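Local coordinates for protein putative cyclohexadienyl dehydrogenase and ADH prephenate dehydrogenase (Rhizobium meliloti, PDB 4WJI) that probably catalyses the NAD(P)-dependent oxidative decarboxylation of prephenate to 4-hydroxyphenylpyruvate in tyrosine biosynthesis, and binds NADP and tyrosine, at residues Ala58-Ser71 and Glu83-Val97. Residues are numbered along the deposited sequence; the frame is centred on the assembly and turned at random.
With MG (magnesium ion), chain D; NAP (NADP nicotinamide-adenine-dinucleotide phosphate), chain B.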
loop_
_atom_site.group_PDB
_atom_site.type_symbol
_atom_site.label_atom_id
_atom_site.label_comp_id
_atom_site.label_asym_id
_atom_site.label_seq_id
_atom_site.Cartn_x
_atom_site.Cartn_y
_atom_site.Cartn_z
ATOM N N ALA A 58 -28.459 13.997 -19.543
ATOM C CA ALA A 58 -27.585 13.171 -20.385
ATOM C C ALA A 58 -28.155 13.001 -21.815
ATOM O O ALA A 58 -27.410 12.983 -22.784
ATOM C CB ALA A 58 -27.353 11.820 -19.729
ATOM N N ALA A 59 -29.481 12.909 -21.938
ATOM C CA ALA A 59 -30.099 12.813 -23.250
ATOM C C ALA A 59 -29.730 14.036 -24.100
ATOM O O ALA A 59 -29.329 13.885 -25.264
ATOM C CB ALA A 59 -31.595 12.665 -23.115
ATOM N N GLU A 60 -29.870 15.237 -23.538
ATOM C CA GLU A 60 -29.464 16.441 -24.267
ATOM C C GLU A 60 -27.962 16.469 -24.555
ATOM O O GLU A 60 -27.530 16.885 -25.637
ATOM C CB GLU A 60 -29.737 17.708 -23.456
ATOM C CG GLU A 60 -31.146 18.190 -23.315
ATOM C CD GLU A 60 -31.182 19.598 -22.695
ATOM O OE1 GLU A 60 -30.116 20.162 -22.220
ATOM O OE2 GLU A 60 -32.301 20.146 -22.669
ATOM N N ALA A 61 -27.172 16.000 -23.594
ATOM C CA ALA A 61 -25.711 16.087 -23.717
ATOM C C ALA A 61 -25.150 15.353 -24.924
ATOM O O ALA A 61 -24.106 15.760 -25.491
ATOM C CB ALA A 61 -25.036 15.563 -22.460
ATOM N N VAL A 62 -25.780 14.231 -25.246
ATOM C CA VAL A 62 -25.276 13.402 -26.321
ATOM C C VAL A 62 -25.732 13.833 -27.708
ATOM O O VAL A 62 -25.263 13.284 -28.691
ATOM C CB VAL A 62 -25.546 11.902 -26.122
ATOM C CG1 VAL A 62 -25.019 11.464 -24.778
ATOM C CG2 VAL A 62 -27.034 11.569 -26.226
ATOM N N GLU A 63 -26.630 14.801 -27.805
ATOM C CA GLU A 63 -27.164 15.189 -29.118
ATOM C C GLU A 63 -26.030 15.704 -30.025
ATOM O O GLU A 63 -25.313 16.620 -29.664
ATOM C CB GLU A 63 -28.328 16.145 -28.922
ATOM C CG GLU A 63 -29.522 15.388 -28.304
ATOM C CD GLU A 63 -30.783 16.197 -28.039
ATOM O OE1 GLU A 63 -30.801 17.445 -28.250
ATOM O OE2 GLU A 63 -31.774 15.558 -27.599
ATOM N N GLY A 64 -25.770 15.002 -31.124
ATOM C CA GLY A 64 -24.676 15.373 -32.033
ATOM C C GLY A 64 -23.271 15.038 -31.619
ATOM O O GLY A 64 -22.313 15.412 -32.278
ATOM N N ALA A 65 -23.115 14.310 -30.515
ATOM C CA ALA A 65 -21.782 13.964 -30.016
ATOM C C ALA A 65 -21.145 12.813 -30.794
ATOM O O ALA A 65 -21.787 11.804 -31.075
ATOM C CB ALA A 65 -21.826 13.635 -28.534
ATOM N N ASP A 66 -19.889 12.986 -31.141
ATOM C CA ASP A 66 -19.122 11.982 -31.870
ATOM C C ASP A 66 -18.575 10.919 -30.936
ATOM O O ASP A 66 -18.487 9.739 -31.320
ATOM C CB ASP A 66 -17.952 12.654 -32.611
ATOM C CG ASP A 66 -18.427 13.730 -33.556
ATOM O OD1 ASP A 66 -19.051 13.384 -34.613
ATOM O OD2 ASP A 66 -18.288 14.930 -33.172
ATOM N N LEU A 67 -18.196 11.321 -29.708
ATOM C CA LEU A 67 -17.694 10.398 -28.678
ATOM C C LEU A 67 -18.461 10.728 -27.382
ATOM O O LEU A 67 -18.602 11.902 -27.021
ATOM C CB LEU A 67 -16.199 10.594 -28.443
ATOM C CG LEU A 67 -15.607 9.712 -27.338
ATOM C CD1 LEU A 67 -15.694 8.255 -27.700
ATOM C CD2 LEU A 67 -14.176 10.145 -27.113
ATOM N N VAL A 68 -18.985 9.680 -26.727
ATOM C CA VAL A 68 -19.666 9.786 -25.447
ATOM C C VAL A 68 -18.914 8.913 -24.467
ATOM O O VAL A 68 -18.720 7.706 -24.721
ATOM C CB VAL A 68 -21.112 9.271 -25.555
ATOM C CG1 VAL A 68 -21.815 9.324 -24.219
ATOM C CG2 VAL A 68 -21.868 10.074 -26.600
ATOM N N VAL A 69 -18.389 9.538 -23.398
ATOM C CA VAL A 69 -17.609 8.794 -22.396
ATOM C C VAL A 69 -18.430 8.760 -21.121
ATOM O O VAL A 69 -18.716 9.812 -20.519
ATOM C CB VAL A 69 -16.262 9.514 -22.110
ATOM C CG1 VAL A 69 -15.418 8.702 -21.131
ATOM C CG2 VAL A 69 -15.491 9.775 -23.368
ATOM N N VAL A 70 -18.757 7.547 -20.688
ATOM C CA VAL A 70 -19.558 7.330 -19.485
ATOM C C VAL A 70 -18.599 6.975 -18.322
ATOM O O VAL A 70 -17.908 5.964 -18.397
ATOM C CB VAL A 70 -20.598 6.226 -19.707
ATOM C CG1 VAL A 70 -21.407 6.000 -18.436
ATOM C CG2 VAL A 70 -21.507 6.575 -20.878
ATOM N N SER A 71 -18.571 7.821 -17.292
ATOM C CA SER A 71 -17.660 7.706 -16.124
ATOM C C SER A 71 -18.454 7.815 -14.826
ATOM O O SER A 71 -18.332 8.766 -14.084
ATOM C CB SER A 71 -16.532 8.784 -16.149
ATOM O OG SER A 71 -15.850 8.798 -17.427
ATOM N N GLU A 83 -31.142 6.146 -20.902
ATOM C CA GLU A 83 -31.531 7.568 -21.048
ATOM C C GLU A 83 -30.992 8.147 -22.346
ATOM O O GLU A 83 -31.635 8.961 -23.004
ATOM C CB GLU A 83 -30.992 8.393 -19.866
ATOM C CG GLU A 83 -31.430 9.859 -19.837
ATOM C CD GLU A 83 -32.956 10.048 -19.645
ATOM O OE1 GLU A 83 -33.692 9.054 -19.392
ATOM O OE2 GLU A 83 -33.442 11.209 -19.743
ATOM N N ILE A 84 -29.806 7.722 -22.765
ATOM C CA ILE A 84 -29.183 8.366 -23.954
ATOM C C ILE A 84 -29.522 7.702 -25.296
ATOM O O ILE A 84 -29.337 8.278 -26.344
ATOM C CB ILE A 84 -27.635 8.446 -23.799
ATOM C CG1 ILE A 84 -26.938 7.049 -23.826
ATOM C CG2 ILE A 84 -27.272 9.249 -22.573
ATOM C CD1 ILE A 84 -25.421 7.086 -23.769
ATOM N N ALA A 85 -30.039 6.469 -25.253
ATOM C CA ALA A 85 -30.106 5.641 -26.447
ATOM C C ALA A 85 -30.761 6.333 -27.643
ATOM O O ALA A 85 -30.240 6.267 -28.758
ATOM C CB ALA A 85 -30.851 4.349 -26.134
ATOM N N ALA A 86 -31.926 6.932 -27.393
ATOM C CA ALA A 86 -32.737 7.531 -28.451
ATOM C C ALA A 86 -32.175 8.835 -29.023
ATOM O O ALA A 86 -32.668 9.328 -30.039
ATOM C CB ALA A 86 -34.159 7.771 -27.958
ATOM N N HIS A 87 -31.171 9.372 -28.348
ATOM C CA HIS A 87 -30.614 10.670 -28.638
ATOM C C HIS A 87 -29.240 10.651 -29.265
ATOM O O HIS A 87 -28.731 11.697 -29.704
ATOM C CB HIS A 87 -30.536 11.436 -27.334
ATOM C CG HIS A 87 -31.870 11.652 -26.710
ATOM N ND1 HIS A 87 -32.590 12.804 -26.905
ATOM C CD2 HIS A 87 -32.631 10.850 -25.929
ATOM C CE1 HIS A 87 -33.744 12.710 -26.264
ATOM N NE2 HIS A 87 -33.796 11.531 -25.665
ATOM N N LEU A 88 -28.666 9.473 -29.386
ATOM C CA LEU A 88 -27.368 9.316 -30.034
ATOM C C LEU A 88 -27.462 9.451 -31.549
ATOM O O LEU A 88 -28.377 8.892 -32.159
ATOM C CB LEU A 88 -26.802 7.947 -29.695
ATOM C CG LEU A 88 -26.442 7.697 -28.232
ATOM C CD1 LEU A 88 -26.327 6.205 -27.911
ATOM C CD2 LEU A 88 -25.156 8.431 -27.854
ATOM N N LYS A 89 -26.496 10.128 -32.158
ATOM C CA LYS A 89 -26.541 10.223 -33.616
ATOM C C LYS A 89 -25.950 8.948 -34.241
ATOM O O LYS A 89 -25.162 8.255 -33.617
ATOM C CB LYS A 89 -25.817 11.440 -34.157
ATOM C CG LYS A 89 -24.341 11.401 -34.004
ATOM C CD LYS A 89 -23.668 12.479 -34.837
ATOM C CE LYS A 89 -22.181 12.505 -34.614
ATOM N NZ LYS A 89 -21.508 13.646 -35.331
ATOM N N PRO A 90 -26.351 8.643 -35.490
ATOM C CA PRO A 90 -25.723 7.538 -36.188
ATOM C C PRO A 90 -24.222 7.668 -36.224
ATOM O O PRO A 90 -23.701 8.770 -36.510
ATOM C CB PRO A 90 -26.332 7.605 -37.601
ATOM C CG PRO A 90 -27.578 8.384 -37.450
ATOM C CD PRO A 90 -27.336 9.350 -36.325
ATOM N N GLY A 91 -23.532 6.555 -35.926
ATOM C CA GLY A 91 -22.062 6.515 -35.974
ATOM C C GLY A 91 -21.368 7.077 -34.727
ATOM O O GLY A 91 -20.145 7.117 -34.681
ATOM N N ALA A 92 -22.151 7.538 -33.731
ATOM C CA ALA A 92 -21.547 7.931 -32.444
ATOM C C ALA A 92 -20.773 6.745 -31.864
ATOM O O ALA A 92 -21.185 5.581 -32.012
ATOM C CB ALA A 92 -22.633 8.409 -31.459
ATOM N N ILE A 93 -19.681 7.056 -31.169
ATOM C CA ILE A 93 -18.941 6.051 -30.404
ATOM C C ILE A 93 -19.276 6.270 -28.928
ATOM O O ILE A 93 -19.142 7.373 -28.404
ATOM C CB ILE A 93 -17.424 6.151 -30.607
ATOM C CG1 ILE A 93 -17.049 5.966 -32.074
ATOM C CG2 ILE A 93 -16.720 5.097 -29.752
ATOM C CD1 ILE A 93 -15.615 6.286 -32.407
ATOM N N VAL A 94 -19.757 5.202 -28.283
ATOM C CA VAL A 94 -20.043 5.209 -26.867
ATOM C C VAL A 94 -19.021 4.353 -26.163
ATOM O O VAL A 94 -18.797 3.201 -26.547
ATOM C CB VAL A 94 -21.461 4.677 -26.541
ATOM C CG1 VAL A 94 -21.693 4.644 -25.038
ATOM C CG2 VAL A 94 -22.493 5.551 -27.162
ATOM N N THR A 95 -18.360 4.929 -25.147
ATOM C CA THR A 95 -17.359 4.199 -24.368
ATOM C C THR A 95 -17.605 4.470 -22.885
ATOM O O THR A 95 -18.418 5.290 -22.489
ATOM C CB THR A 95 -15.901 4.579 -24.787
ATOM O OG1 THR A 95 -14.977 3.667 -24.193
ATOM C CG2 THR A 95 -15.553 5.983 -24.379
ATOM N N ASP A 96 -16.950 3.698 -22.079
ATOM C CA ASP A 96 -17.018 3.857 -20.663
ATOM C C ASP A 96 -15.651 3.642 -20.077
ATOM O O ASP A 96 -14.618 3.390 -20.762
ATOM C CB ASP A 96 -18.022 2.864 -20.069
ATOM C CG ASP A 96 -17.400 1.491 -19.851
ATOM O OD1 ASP A 96 -16.874 0.965 -20.846
ATOM O OD2 ASP A 96 -17.395 0.930 -18.687
ATOM N N VAL A 97 -15.580 3.835 -18.800
ATOM C CA VAL A 97 -14.309 3.668 -18.078
ATOM C C VAL A 97 -14.440 2.733 -16.854
ATOM O O VAL A 97 -13.581 2.723 -15.988
ATOM C CB VAL A 97 -13.797 5.035 -17.622
ATOM C CG1 VAL A 97 -13.441 5.905 -18.816
ATOM C CG2 VAL A 97 -14.785 5.748 -16.706
HETATM MG MG MG D . -35.604 10.930 -24.128
HETATM P PA NAP B . -16.423 9.735 -8.773
HETATM O O1A NAP B . -15.260 10.645 -8.678
HETATM O O2A NAP B . -17.216 9.352 -7.568
HETATM O O5B NAP B . -17.456 10.374 -9.823
HETATM C C5B NAP B . -18.760 9.824 -9.966
HETATM C C4B NAP B . -19.541 10.482 -11.103
HETATM O O4B NAP B . -20.688 9.683 -11.369
HETATM C C3B NAP B . -20.089 11.848 -10.729
HETATM O O3B NAP B . -20.294 12.645 -11.883
HETATM C C2B NAP B . -21.449 11.525 -10.169
HETATM O O2B NAP B . -22.355 12.580 -10.335
HETATM C C1B NAP B . -21.876 10.389 -11.058
HETATM N N9A NAP B . -22.895 9.446 -10.522
HETATM C C8A NAP B . -22.876 8.796 -9.370
HETATM N N7A NAP B . -23.887 7.982 -9.200
HETATM C C5A NAP B . -24.630 8.121 -10.333
HETATM C C6A NAP B . -25.838 7.536 -10.764
HETATM N N6A NAP B . -26.493 6.643 -9.997
HETATM N N1A NAP B . -26.282 7.879 -11.955
HETATM C C2A NAP B . -25.609 8.750 -12.687
HETATM N N3A NAP B . -24.483 9.360 -12.368
HETATM C C4A NAP B . -24.019 9.025 -11.171
HETATM O O3 NAP B . -16.026 8.389 -9.546
HETATM P PN NAP B . -14.809 7.983 -10.498
HETATM O O1N NAP B . -13.728 7.627 -9.609
HETATM O O2N NAP B . -14.601 8.986 -11.541
HETATM O O5D NAP B . -15.348 6.598 -11.128
HETATM C C5D NAP B . -16.158 6.557 -12.276
HETATM C C4D NAP B . -15.972 5.203 -12.957
HETATM O O4D NAP B . -14.594 5.019 -13.209
HETATM C C3D NAP B . -16.387 4.038 -12.110
HETATM O O3D NAP B . -17.053 3.077 -12.912
HETATM C C2D NAP B . -15.095 3.478 -11.564
HETATM O O2D NAP B . -15.227 2.101 -11.321
HETATM C C1D NAP B . -14.179 3.753 -12.756
HETATM N N1N NAP B . -12.755 3.938 -12.435
HETATM C C2N NAP B . -12.379 4.518 -11.293
HETATM C C3N NAP B . -11.050 4.690 -10.988
HETATM C C7N NAP B . -10.557 5.311 -9.701
HETATM O O7N NAP B . -9.420 5.120 -9.364
HETATM N N7N NAP B . -11.404 6.039 -9.009
HETATM C C4N NAP B . -10.121 4.261 -11.898
HETATM C C5N NAP B . -10.542 3.693 -13.073
HETATM C C6N NAP B . -11.873 3.504 -13.327
HETATM P P2B NAP B . -22.815 13.500 -9.097
HETATM O O1X NAP B . -21.576 13.863 -8.350
HETATM O O2X NAP B . -23.468 14.673 -9.770
HETATM O O3X NAP B . -23.762 12.714 -8.211
HETATM O O HOH W 1 -31.691 12.893 -19.755
HETATM O O HOH W 2 -24.409 11.126 -30.279
HETATM O O HOH W 3 -27.810 13.107 -31.956
HETATM O O HOH W 4 -18.244 9.104 -34.058
HETATM O O HOH W 5 -34.165 9.709 -22.739
HETATM O O HOH W 6 -35.158 12.614 -22.785
HETATM O O HOH W 7 -36.737 11.617 -25.532
HETATM O O HOH W 8 -35.680 8.601 -24.827
HETATM O O HOH W 9 -36.953 10.172 -22.871
#
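His87 and Glu63 lie side by side, carboxylate and imidazole nearly coplanar (16° apart), and His87 ND1 donates to the anti lone pair of Glu63 OE2 at 3.0 Å. The CB of Ala59 sits over the centre of one ring face in a CH-pi contact, 3.5 Å from the centroid. The bonds at ND1 and, to a magnesium ion, at NE2 together set the turn of the ring; five waters are the metal's other ligands, one also donating to Glu83 O. Lys89 reaches Asp66 on an extended chain beyond CG, its NZ forming a salt bridge with Asp66 OD1 at 2.6 Å from above the carboxylate plane; Asp66 OD2 accepts from Thr6 N. An alanine in place of Lys89 would remove the ammonium and is likely to leave the Asp66 carboxylate without its charged mate. Leu88 CD2 fits against Val62 CB and Val68 CG2, and Ile84 CG2 against Ala58 CB. Strands 67-70 and 93-96, joined through helix 77-84, form a parallel beta-alpha-beta unit of the Rossmann-type nucleotide-binding domain. Val68 is gripped through both backbone groups, its N bonding to Ile93 O and its O to Thr95 N (2.8 Å). Val69 CG2 lies alongside Thr95 CG2 at 3.9 Å, whereas Thr95 OG1 bonds to Val119 O. At the C-terminal strand ends, Ser71 OG touches Val97 CG2, and Val97 O approaches C6N of the NADP nicotinamide to 3.3 Å.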